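Side-chain contacts in 6-aminohexanoate-cyclic-dimer hydrolase (PDB 3A2Q), which hydrolyses one amide bond of the cyclic dimer of 6-aminohexanoic acid, a nylon-6 by-product, to give the linear dimer: residues L70-T75 with G149-S154; K117-E122 with V127-E132; G168-A171 with V175-P178. The protein carries 1 engineered substitution. One frame throughout, in Å; residues are numbered along the deposited sequence.

Interaction 1: residues L70-T75 with G149-S154; sequences LLKDLT and GSSGGS. With ACA (6-aminohexanoic acid), chain B.
Lys72, the last residue of strand 68-72, comes nearest the other backbone at Ser154 in the first turn of helix 152-159, CA to CA 6.5 Å; from there its side chain runs back past the helix start to Ser151 and Ser150. With CG anti to the backbone N (chi1 -176°) and every later torsion close to 180°, the lysine is a straight rod that carries its amine to the two hydroxyls. NZ donates to Ser150 OG at 2.7 Å and to Ser151 OG at 3.1 Å; a third bond goes to Asn169 OD1. Lower on the rod, CD passes 3.5 Å from Ser151 OG, and CE lies equally close to Ser150 O. The peptide bond before Ser150 is cis, and chi1 of 54° sets OG between the backbone N and the carbonyl carbon, where it meets NZ on one hand and the bound substrate on the other: the amide nitrogen N of ACA (chain B) donates to Ser150 OG at 2.8 Å. Ser151 OG also receives the backbone N-H of Asn169, while the hydroxyl of Ser154 pairs with Thr118 OG1. This is the Ser-cisSer-Lys geometry of the amidase family, with Lys72 and Ser150 the probable charge relay. Next to Ser150 stands Ala174, an engineered substitution at the site of the presumed acyl-ester nucleophile. An oxygen hydrogen-bonded at once to the lysine amine and to the substrate nitrogen is consistent with Ser150 passing protons between Lys72, the nucleophile and the leaving amine.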
ATOM      1  N   LEU A  70      -4.368 -12.173  -0.798  1.00 29.15           N
ATOM      2  CA  LEU A  70      -2.969 -12.248  -1.179  1.00 29.91           C
ATOM      3  C   LEU A  70      -2.077 -11.444  -0.238  1.00 30.28           C
ATOM      4  O   LEU A  70      -2.477 -10.406   0.289  1.00 29.20           O
ATOM      5  CB  LEU A  70      -2.807 -11.770  -2.624  1.00 26.74           C
ATOM      6  CG  LEU A  70      -3.420 -12.724  -3.652  1.00 30.44           C
ATOM      7  CD1 LEU A  70      -3.582 -12.031  -4.993  1.00 29.39           C
ATOM      8  CD2 LEU A  70      -2.537 -13.959  -3.766  1.00 28.99           C
ATOM      9  N   LEU A  71      -0.858 -11.938  -0.055  1.00 31.13           N
ATOM     10  CA  LEU A  71       0.121 -11.342   0.842  1.00 32.03           C
ATOM     11  C   LEU A  71       1.365 -10.876   0.092  1.00 31.48           C
ATOM     12  O   LEU A  71       1.888 -11.591  -0.756  1.00 33.90           O
ATOM     13  CB  LEU A  71       0.512 -12.390   1.885  1.00 32.32           C
ATOM     14  CG  LEU A  71       1.313 -12.019   3.128  1.00 37.55           C
ATOM     15  CD1 LEU A  71       0.434 -11.201   4.059  1.00 33.30           C
ATOM     16  CD2 LEU A  71       1.780 -13.295   3.822  1.00 36.50           C
ATOM     17  N   LYS A  72       1.843  -9.679   0.412  1.00 29.59           N
ATOM     18  CA  LYS A  72       3.041  -9.142  -0.227  1.00 30.52           C
ATOM     19  C   LYS A  72       4.232  -9.928   0.316  1.00 32.20           C
ATOM     20  O   LYS A  72       4.266 -10.248   1.501  1.00 31.00           O
ATOM     21  CB  LYS A  72       3.203  -7.659   0.119  1.00 26.64           C
ATOM     22  CG  LYS A  72       4.374  -6.959  -0.561  1.00 29.21           C
ATOM     23  CD  LYS A  72       4.448  -5.507  -0.122  1.00 27.34           C
ATOM     24  CE  LYS A  72       5.486  -4.718  -0.906  1.00 30.59           C
ATOM     25  NZ  LYS A  72       5.619  -3.313  -0.407  1.00 27.98           N
ATOM     26  N   ASP A  73       5.198 -10.248  -0.542  1.00 31.62           N
ATOM     27  CA  ASP A  73       6.364 -10.995  -0.083  1.00 32.14           C
ATOM     28  C   ASP A  73       7.408 -10.052   0.499  1.00 32.19           C
ATOM     29  O   ASP A  73       8.554  -9.995   0.040  1.00 34.82           O
ATOM     30  CB  ASP A  73       6.968 -11.828  -1.223  1.00 32.25           C
ATOM     31  CG  ASP A  73       8.114 -12.711  -0.752  1.00 37.80           C
ATOM     32  OD1 ASP A  73       8.020 -13.259   0.367  1.00 36.25           O
ATOM     33  OD2 ASP A  73       9.102 -12.866  -1.499  1.00 36.21           O
ATOM     34  N   LEU A  74       6.991  -9.310   1.522  1.00 32.66           N
ATOM     35  CA  LEU A  74       7.852  -8.355   2.205  1.00 35.11           C
ATOM     36  C   LEU A  74       7.294  -8.085   3.605  1.00 39.20           C
ATOM     37  O   LEU A  74       6.072  -7.996   3.792  1.00 34.08           O
ATOM     38  CB  LEU A  74       7.908  -7.038   1.425  1.00 33.60           C
ATOM     39  CG  LEU A  74       8.932  -6.001   1.887  1.00 35.75           C
ATOM     40  CD1 LEU A  74      10.347  -6.489   1.577  1.00 37.56           C
ATOM     41  CD2 LEU A  74       8.670  -4.684   1.175  1.00 24.19           C
ATOM     42  N   THR A  75       8.196  -7.967   4.577  1.00 35.43           N
ATOM     43  CA  THR A  75       7.837  -7.677   5.966  1.00 39.51           C
ATOM     44  C   THR A  75       7.127  -8.820   6.691  1.00 37.00           C
ATOM     45  O   THR A  75       7.731  -9.501   7.523  1.00 35.66           O
ATOM     46  CB  THR A  75       6.960  -6.400   6.055  1.00 40.56           C
ATOM     47  OG1 THR A  75       7.589  -5.341   5.324  1.00 32.16           O
ATOM     48  CG2 THR A  75       6.792  -5.959   7.516  1.00 33.63           C
ATOM     49  N   GLY A 149       4.297   1.017  -6.969  1.00 27.56           N
ATOM     50  CA  GLY A 149       5.039   0.179  -6.044  1.00 27.59           C
ATOM     51  C   GLY A 149       5.069   0.814  -4.670  1.00 27.03           C
ATOM     52  O   GLY A 149       4.624   1.951  -4.524  1.00 27.09           O
ATOM     53  N   SER A 150       5.617   0.119  -3.673  1.00 24.63           N
ATOM     54  CA  SER A 150       6.203  -1.212  -3.861  1.00 27.26           C
ATOM     55  C   SER A 150       5.216  -2.381  -3.804  1.00 26.81           C
ATOM     56  O   SER A 150       5.553  -3.494  -4.206  1.00 28.10           O
ATOM     57  CB  SER A 150       7.321  -1.431  -2.833  1.00 28.35           C
ATOM     58  OG  SER A 150       6.855  -1.211  -1.508  1.00 24.87           O
ATOM     59  N   SER A 151       4.003  -2.146  -3.314  1.00 24.19           N
ATOM     60  CA  SER A 151       3.020  -3.223  -3.237  1.00 22.51           C
ATOM     61  C   SER A 151       2.296  -3.393  -4.572  1.00 27.16           C
ATOM     62  O   SER A 151       1.091  -3.648  -4.605  1.00 26.88           O
ATOM     63  CB  SER A 151       2.007  -2.933  -2.131  1.00 25.90           C
ATOM     64  OG  SER A 151       2.666  -2.658  -0.904  1.00 22.43           O
ATOM     65  N   GLY A 152       3.045  -3.267  -5.668  1.00 25.63           N
ATOM     66  CA  GLY A 152       2.473  -3.377  -7.002  1.00 25.01           C
ATOM     67  C   GLY A 152       1.777  -4.684  -7.335  1.00 25.14           C
ATOM     68  O   GLY A 152       0.773  -4.689  -8.046  1.00 29.48           O
ATOM     69  N   GLY A 153       2.303  -5.796  -6.832  1.00 25.75           N
ATOM     70  CA  GLY A 153       1.690  -7.086  -7.095  1.00 25.18           C
ATOM     71  C   GLY A 153       0.312  -7.213  -6.472  1.00 26.68           C
ATOM     72  O   GLY A 153      -0.608  -7.752  -7.080  1.00 25.16           O
ATOM     73  N   SER A 154       0.160  -6.710  -5.251  1.00 29.34           N
ATOM     74  CA  SER A 154      -1.124  -6.786  -4.574  1.00 26.82           C
ATOM     75  C   SER A 154      -2.132  -5.870  -5.247  1.00 25.46           C
ATOM     76  O   SER A 154      -3.288  -6.244  -5.423  1.00 23.52           O
ATOM     77  CB  SER A 154      -0.972  -6.417  -3.096  1.00 26.32           C
ATOM     78  OG  SER A 154      -0.213  -7.400  -2.414  1.00 30.05           O
TER
HETATM   79  C   ACA B 601      12.642   2.051   1.636  1.00 50.99           C
HETATM   80  O   ACA B 601      13.091   1.338   0.739  1.00 60.10           O
HETATM   81  C2  ACA B 601      12.307   1.458   2.989  1.00 49.76           C
HETATM   82  C3  ACA B 601      11.547   0.147   2.871  1.00 43.59           C
HETATM   83  C4  ACA B 601      10.049   0.399   2.837  1.00 49.27           C
HETATM   84  C5  ACA B 601       9.351  -0.435   1.778  1.00 50.14           C
HETATM   85  C6  ACA B 601       7.999   0.164   1.409  1.00 51.04           C
HETATM   86  N   ACA B 601       7.997   0.739   0.065  1.00 42.07           N

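Interaction 2: residues K117-E122 with V127-E132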
ATOM      1  N   LYS A 117       1.568 -15.196  -2.592  1.00 33.69           N
ATOM      2  CA  LYS A 117       2.294 -13.954  -2.351  1.00 35.59           C
ATOM      3  C   LYS A 117       2.432 -13.109  -3.617  1.00 36.38           C
ATOM      4  O   LYS A 117       2.514 -13.641  -4.725  1.00 37.86           O
ATOM      5  CB  LYS A 117       3.681 -14.252  -1.790  1.00 34.94           C
ATOM      6  CG  LYS A 117       3.682 -14.920  -0.428  1.00 38.37           C
ATOM      7  CD  LYS A 117       5.094 -14.946   0.111  1.00 42.38           C
ATOM      8  CE  LYS A 117       5.154 -15.348   1.567  1.00 38.60           C
ATOM      9  NZ  LYS A 117       6.526 -15.084   2.087  1.00 42.20           N
ATOM     10  N   THR A 118       2.473 -11.790  -3.439  1.00 33.70           N
ATOM     11  CA  THR A 118       2.578 -10.864  -4.563  1.00 31.01           C
ATOM     12  C   THR A 118       3.947 -10.221  -4.737  1.00 32.22           C
ATOM     13  O   THR A 118       4.702 -10.048  -3.779  1.00 33.14           O
ATOM     14  CB  THR A 118       1.541  -9.754  -4.435  1.00 32.17           C
ATOM     15  OG1 THR A 118       1.649  -9.160  -3.135  1.00 28.12           O
ATOM     16  CG2 THR A 118       0.145 -10.318  -4.631  1.00 28.07           C
ATOM     17  N   ASN A 119       4.237  -9.832  -5.975  1.00 30.70           N
ATOM     18  CA  ASN A 119       5.514  -9.231  -6.329  1.00 30.76           C
ATOM     19  C   ASN A 119       5.752  -7.832  -5.759  1.00 28.11           C
ATOM     20  O   ASN A 119       4.811  -7.084  -5.492  1.00 31.07           O
ATOM     21  CB  ASN A 119       5.659  -9.221  -7.856  1.00 29.71           C
ATOM     22  CG  ASN A 119       7.089  -9.002  -8.307  1.00 31.73           C
ATOM     23  OD1 ASN A 119       8.038  -9.342  -7.597  1.00 31.96           O
ATOM     24  ND2 ASN A 119       7.252  -8.452  -9.506  1.00 35.81           N
ATOM     25  N   THR A 120       7.027  -7.498  -5.584  1.00 28.49           N
ATOM     26  CA  THR A 120       7.462  -6.214  -5.042  1.00 26.87           C
ATOM     27  C   THR A 120       8.875  -5.893  -5.525  1.00 28.70           C
ATOM     28  O   THR A 120       9.631  -6.795  -5.895  1.00 30.35           O
ATOM     29  CB  THR A 120       7.520  -6.264  -3.491  1.00 23.00           C
ATOM     30  OG1 THR A 120       8.209  -5.110  -2.990  1.00 27.81           O
ATOM     31  CG2 THR A 120       8.277  -7.513  -3.033  1.00 28.60           C
ATOM     32  N   PRO A 121       9.243  -4.602  -5.560  1.00 28.47           N
ATOM     33  CA  PRO A 121      10.610  -4.312  -6.000  1.00 27.54           C
ATOM     34  C   PRO A 121      11.477  -4.811  -4.842  1.00 30.13           C
ATOM     35  O   PRO A 121      10.967  -5.013  -3.737  1.00 29.28           O
ATOM     36  CB  PRO A 121      10.622  -2.789  -6.145  1.00 27.67           C
ATOM     37  CG  PRO A 121       9.527  -2.337  -5.208  1.00 23.63           C
ATOM     38  CD  PRO A 121       8.456  -3.364  -5.425  1.00 24.81           C
ATOM     39  N   GLU A 122      12.765  -5.026  -5.078  1.00 30.41           N
ATOM     40  CA  GLU A 122      13.640  -5.534  -4.026  1.00 29.85           C
ATOM     41  C   GLU A 122      13.573  -4.766  -2.703  1.00 26.51           C
ATOM     42  O   GLU A 122      13.890  -3.577  -2.644  1.00 27.96           O
ATOM     43  CB  GLU A 122      15.089  -5.565  -4.504  1.00 34.00           C
ATOM     44  CG  GLU A 122      16.032  -6.135  -3.460  1.00 36.18           C
ATOM     45  CD  GLU A 122      17.447  -6.272  -3.962  1.00 37.14           C
ATOM     46  OE1 GLU A 122      18.099  -5.234  -4.198  1.00 39.29           O
ATOM     47  OE2 GLU A 122      17.898  -7.424  -4.123  1.00 41.68           O
ATOM     48  N   VAL A 127       9.091   2.673  -6.451  1.00 29.02           N
ATOM     49  CA  VAL A 127       7.667   2.970  -6.580  1.00 26.93           C
ATOM     50  C   VAL A 127       7.100   2.379  -7.874  1.00 29.33           C
ATOM     51  O   VAL A 127       6.105   2.848  -8.431  1.00 26.79           O
ATOM     52  CB  VAL A 127       7.355   4.486  -6.494  1.00 26.10           C
ATOM     53  CG1 VAL A 127       7.370   4.922  -5.037  1.00 29.19           C
ATOM     54  CG2 VAL A 127       8.353   5.289  -7.309  1.00 26.23           C
ATOM     55  N   THR A 128       7.778   1.349  -8.360  1.00 25.98           N
ATOM     56  CA  THR A 128       7.321   0.589  -9.511  1.00 29.56           C
ATOM     57  C   THR A 128       7.665  -0.828  -9.074  1.00 27.13           C
ATOM     58  O   THR A 128       8.461  -1.004  -8.153  1.00 30.85           O
ATOM     59  CB  THR A 128       8.051   0.932 -10.820  1.00 31.18           C
ATOM     60  OG1 THR A 128       7.390   0.252 -11.894  1.00 27.59           O
ATOM     61  CG2 THR A 128       9.507   0.489 -10.778  1.00 30.90           C
ATOM     62  N   THR A 129       7.074  -1.829  -9.713  1.00 25.26           N
ATOM     63  CA  THR A 129       7.315  -3.215  -9.316  1.00 27.67           C
ATOM     64  C   THR A 129       7.953  -3.988 -10.460  1.00 30.01           C
ATOM     65  O   THR A 129       7.281  -4.733 -11.169  1.00 29.54           O
ATOM     66  CB  THR A 129       5.984  -3.882  -8.892  1.00 29.12           C
ATOM     67  OG1 THR A 129       5.369  -3.090  -7.868  1.00 29.42           O
ATOM     68  CG2 THR A 129       6.216  -5.281  -8.349  1.00 27.86           C
ATOM     69  N   GLU A 130       9.257  -3.793 -10.625  1.00 32.52           N
ATOM     70  CA  GLU A 130      10.024  -4.439 -11.689  1.00 32.94           C
ATOM     71  C   GLU A 130      11.356  -4.955 -11.137  1.00 33.63           C
ATOM     72  O   GLU A 130      12.432  -4.529 -11.563  1.00 33.73           O
ATOM     73  CB  GLU A 130      10.266  -3.426 -12.814  1.00 34.55           C
ATOM     74  CG  GLU A 130       8.972  -2.901 -13.439  1.00 31.84           C
ATOM     75  CD  GLU A 130       9.171  -1.633 -14.246  1.00 39.08           C
ATOM     76  OE1 GLU A 130      10.103  -1.592 -15.076  1.00 39.12           O
ATOM     77  OE2 GLU A 130       8.389  -0.678 -14.057  1.00 31.34           O
ATOM     78  N   PRO A 131      11.294  -5.888 -10.175  1.00 32.68           N
ATOM     79  CA  PRO A 131      12.500  -6.454  -9.568  1.00 32.23           C
ATOM     80  C   PRO A 131      13.244  -7.344 -10.555  1.00 34.57           C
ATOM     81  O   PRO A 131      12.626  -7.977 -11.410  1.00 33.33           O
ATOM     82  CB  PRO A 131      11.949  -7.270  -8.408  1.00 26.58           C
ATOM     83  CG  PRO A 131      10.639  -7.753  -8.947  1.00 28.18           C
ATOM     84  CD  PRO A 131      10.083  -6.515  -9.616  1.00 28.45           C
ATOM     85  N   GLU A 132      14.565  -7.396 -10.426  1.00 35.30           N
ATOM     86  CA  GLU A 132      15.375  -8.247 -11.288  1.00 38.72           C
ATOM     87  C   GLU A 132      15.060  -9.708 -10.971  1.00 39.63           C
ATOM     88  O   GLU A 132      15.034 -10.561 -11.859  1.00 39.88           O
ATOM     89  CB  GLU A 132      16.863  -7.988 -11.041  1.00 39.34           C
ATOM     90  CG  GLU A 132      17.386  -6.686 -11.626  1.00 50.73           C
ATOM     91  CD  GLU A 132      18.808  -6.378 -11.192  1.00 56.08           C
ATOM     92  OE1 GLU A 132      19.612  -7.327 -11.052  1.00 59.42           O
ATOM     93  OE2 GLU A 132      19.125  -5.185 -11.002  1.00 55.86           O
TER
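Asn119 and Pro131 approach from opposite directions: the amide faces the CG-CD side of the proline ring, OD1 3.3 Å from Pro131 CG and ND2 3.4 Å from Pro131 CD. On its way there the asparagine slides past Thr129, whose CG2 lies 3.5 Å from Asn119 ND2; ND2 is also hydrogen-bonded to Thr137 OG1. Thr120 contributes mainly backbone. Its N faces the same Thr129 methyl, which stands anti to the backbone N of Thr129 and is thereby presented to it, whereas its O, held by Ser86 OG, lies 3.4 Å from Pro131 CG. The Thr120 hydroxyl reaches forward to bond Pro121 O at 2.9 Å, in the carbonyl plane and on a lone pair, tying it to the next residue's backbone. Pro121 then lays CB and CG against Thr128 O, both at 3.4 Å, and its CA faces Pro131 CB at 4.0 Å. No hydrogen bond crosses; Thr129 OG1 bonds Gly148 O instead, so the two strips are held by van der Waals contact. Between them run the connecting residues Met123 to Gln126, which line the ligand pocket. The first strip leaves strand 113-118, flanked by strands 45-48 and 68-72; at the start of 127-132, Val127 rests on helix 416-422.

Interaction 3: residues G168-A171 with V175-P178; sequences GNDA and VRIP. With ACA (6-aminohexanoic acid), chain C.
The carboxylate of Asp170 stands at the edge of the Arg176 guanidinium, the two planes 32° apart, and Arg176 grips it side-on in a bidentate salt bridge. NH2 bonds Asp170 OD1 at 2.8 Å, on the syn side, and NE bonds Asp170 OD2 at 3.0 Å; both oxygens lie almost in the guanidinium plane, though both nitrogens sit to one side of the carboxylate plane. From the other side of that plane, 54° out of it, the backbone N of Val175 reaches OD2 at 3.0 Å, while Arg176 N comes nearly in line with the C-O bond. Thus three N-H groups converge on OD2, with CG anti to the backbone N (chi1 -170°) aiming the carboxylate at the start of helix 176-182. The contact closes the short loop from strand 165-170 to this helix, which in this amidase carries the presumed acyl-ester nucleophile position, here the engineered Ala174. On its substrate side, Ala171 N donates to O of ACA (chain C) at 2.9 Å, and Ala172 N bonds the same ligand, consistent with an oxyanion hole. Replacing Asp170 by alanine is likely to leave the buried guanidinium without its counter-charge and the two backbone N-H groups without an acceptor, freeing the loop to shift. Asn429 ND2 gives OD1 a further bond. Val175 lays CG2 3.4 Å from Asn169 O and beside Gly168, and packs on Phe215.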
ATOM      1  N   GLY A 168      -0.292  -5.297   1.918  1.00 24.83           N
ATOM      2  CA  GLY A 168       0.833  -4.570   1.374  1.00 25.41           C
ATOM      3  C   GLY A 168       1.335  -3.663   2.472  1.00 26.93           C
ATOM      4  O   GLY A 168       0.762  -3.638   3.563  1.00 25.73           O
ATOM      5  N   ASN A 169       2.436  -2.960   2.236  1.00 25.47           N
ATOM      6  CA  ASN A 169       2.909  -2.017   3.239  1.00 24.05           C
ATOM      7  C   ASN A 169       3.171  -0.698   2.549  1.00 25.84           C
ATOM      8  O   ASN A 169       3.239  -0.634   1.315  1.00 25.36           O
ATOM      9  CB  ASN A 169       4.129  -2.516   4.022  1.00 27.44           C
ATOM     10  CG  ASN A 169       4.965  -3.492   3.250  1.00 39.74           C
ATOM     11  OD1 ASN A 169       5.616  -3.130   2.271  1.00 40.18           O
ATOM     12  ND2 ASN A 169       4.963  -4.751   3.693  1.00 39.48           N
ATOM     13  N   ASP A 170       3.340   0.346   3.346  1.00 23.62           N
ATOM     14  CA  ASP A 170       3.452   1.693   2.815  1.00 25.07           C
ATOM     15  C   ASP A 170       4.418   2.546   3.646  1.00 25.16           C
ATOM     16  O   ASP A 170       4.127   2.872   4.796  1.00 22.59           O
ATOM     17  CB  ASP A 170       2.020   2.262   2.857  1.00 17.84           C
ATOM     18  CG  ASP A 170       1.861   3.565   2.127  1.00 17.90           C
ATOM     19  OD1 ASP A 170       2.667   4.486   2.359  1.00 20.25           O
ATOM     20  OD2 ASP A 170       0.900   3.672   1.330  1.00 20.46           O
ATOM     21  N   ALA A 171       5.557   2.906   3.056  1.00 23.15           N
ATOM     22  CA  ALA A 171       6.559   3.724   3.738  1.00 23.68           C
ATOM     23  C   ALA A 171       6.665   5.115   3.112  1.00 23.82           C
ATOM     24  O   ALA A 171       7.110   6.065   3.760  1.00 26.43           O
ATOM     25  CB  ALA A 171       7.922   3.033   3.700  1.00 24.67           C
ATOM     26  N   VAL A 175       1.227   1.520  -0.699  1.00 23.67           N
ATOM     27  CA  VAL A 175      -0.075   0.862  -0.813  1.00 20.55           C
ATOM     28  C   VAL A 175      -0.960   1.800  -1.634  1.00 19.05           C
ATOM     29  O   VAL A 175      -1.621   1.384  -2.588  1.00 21.18           O
ATOM     30  CB  VAL A 175      -0.744   0.609   0.563  1.00 20.40           C
ATOM     31  CG1 VAL A 175      -2.254   0.466   0.393  1.00 20.59           C
ATOM     32  CG2 VAL A 175      -0.186  -0.661   1.184  1.00 22.56           C
ATOM     33  N   ARG A 176      -0.949   3.076  -1.270  1.00 18.94           N
ATOM     34  CA  ARG A 176      -1.752   4.073  -1.957  1.00 20.39           C
ATOM     35  C   ARG A 176      -1.368   4.256  -3.420  1.00 20.48           C
ATOM     36  O   ARG A 176      -2.239   4.391  -4.274  1.00 20.82           O
ATOM     37  CB  ARG A 176      -1.663   5.410  -1.216  1.00 18.85           C
ATOM     38  CG  ARG A 176      -2.353   5.396   0.150  1.00 20.59           C
ATOM     39  CD  ARG A 176      -1.881   6.583   0.995  1.00 20.70           C
ATOM     40  NE  ARG A 176      -0.515   6.365   1.461  1.00 21.51           N
ATOM     41  CZ  ARG A 176       0.308   7.327   1.874  1.00 17.72           C
ATOM     42  NH1 ARG A 176      -0.088   8.595   1.880  1.00 19.37           N
ATOM     43  NH2 ARG A 176       1.534   7.018   2.278  1.00 21.70           N
ATOM     44  N   ILE A 177      -0.073   4.243  -3.720  1.00 21.86           N
ATOM     45  CA  ILE A 177       0.375   4.419  -5.103  1.00 19.42           C
ATOM     46  C   ILE A 177      -0.126   3.287  -6.007  1.00 22.02           C
ATOM     47  O   ILE A 177      -0.758   3.544  -7.032  1.00 21.65           O
ATOM     48  CB  ILE A 177       1.924   4.555  -5.168  1.00 18.13           C
ATOM     49  CG1 ILE A 177       2.337   5.857  -4.471  1.00 21.14           C
ATOM     50  CG2 ILE A 177       2.396   4.585  -6.621  1.00 21.37           C
ATOM     51  CD1 ILE A 177       3.819   6.017  -4.210  1.00 21.09           C
ATOM     52  N   PRO A 178       0.145   2.019  -5.646  1.00 21.29           N
ATOM     53  CA  PRO A 178      -0.335   0.922  -6.492  1.00 24.86           C
ATOM     54  C   PRO A 178      -1.858   0.936  -6.625  1.00 23.91           C
ATOM     55  O   PRO A 178      -2.395   0.539  -7.654  1.00 24.47           O
ATOM     56  CB  PRO A 178       0.169  -0.328  -5.771  1.00 25.56           C
ATOM     57  CG  PRO A 178       1.389   0.159  -5.047  1.00 29.84           C
ATOM     58  CD  PRO A 178       0.976   1.511  -4.541  1.00 24.37           C
TER
HETATM   59  C   ACA C 602       7.609   1.979  -0.213  1.00 38.12           C
HETATM   60  O   ACA C 602       6.908   2.646   0.554  1.00 31.11           O
HETATM   61  C2  ACA C 602       8.070   2.548  -1.547  1.00 36.13           C
HETATM   62  C3  ACA C 602       8.958   3.780  -1.399  1.00 39.61           C
HETATM   63  C4  ACA C 602      10.425   3.422  -1.152  1.00 41.85           C
HETATM   64  C5  ACA C 602      11.117   4.492  -0.306  1.00 47.58           C
HETATM   65  C6  ACA C 602      12.488   4.051   0.196  1.00 49.59           C
HETATM   66  N   ACA C 602      12.422   3.355   1.481  1.00 53.42           N

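In the fold
All three contacts cluster on three neighbouring strands of the central mixed sheet, in the order 113-118, 68-72, 165-170, and lie beside the bound cyclic dimer, interactions 1 and 3 touching it. Centres of interactions 1 and 2 are about 7 Å apart, those of 1 and 3 about 8 Å, and those of 2 and 3 about 12 Å. Along the chain, both segments of interaction 2 fall between 70-75 and 149-154, and interaction 3 follows, opening on strand 165-170, the next element after helix 152-159. Gly152 CA packs against Thr129 OG1 at 3.0 Å, joining 1 to 2; Val127 CG1 touches Ile177 CD1 at 3.8 Å, joining 2 to 3. Probable relay, pocket-lining loop and presumed nucleophile loop thus share one buried core.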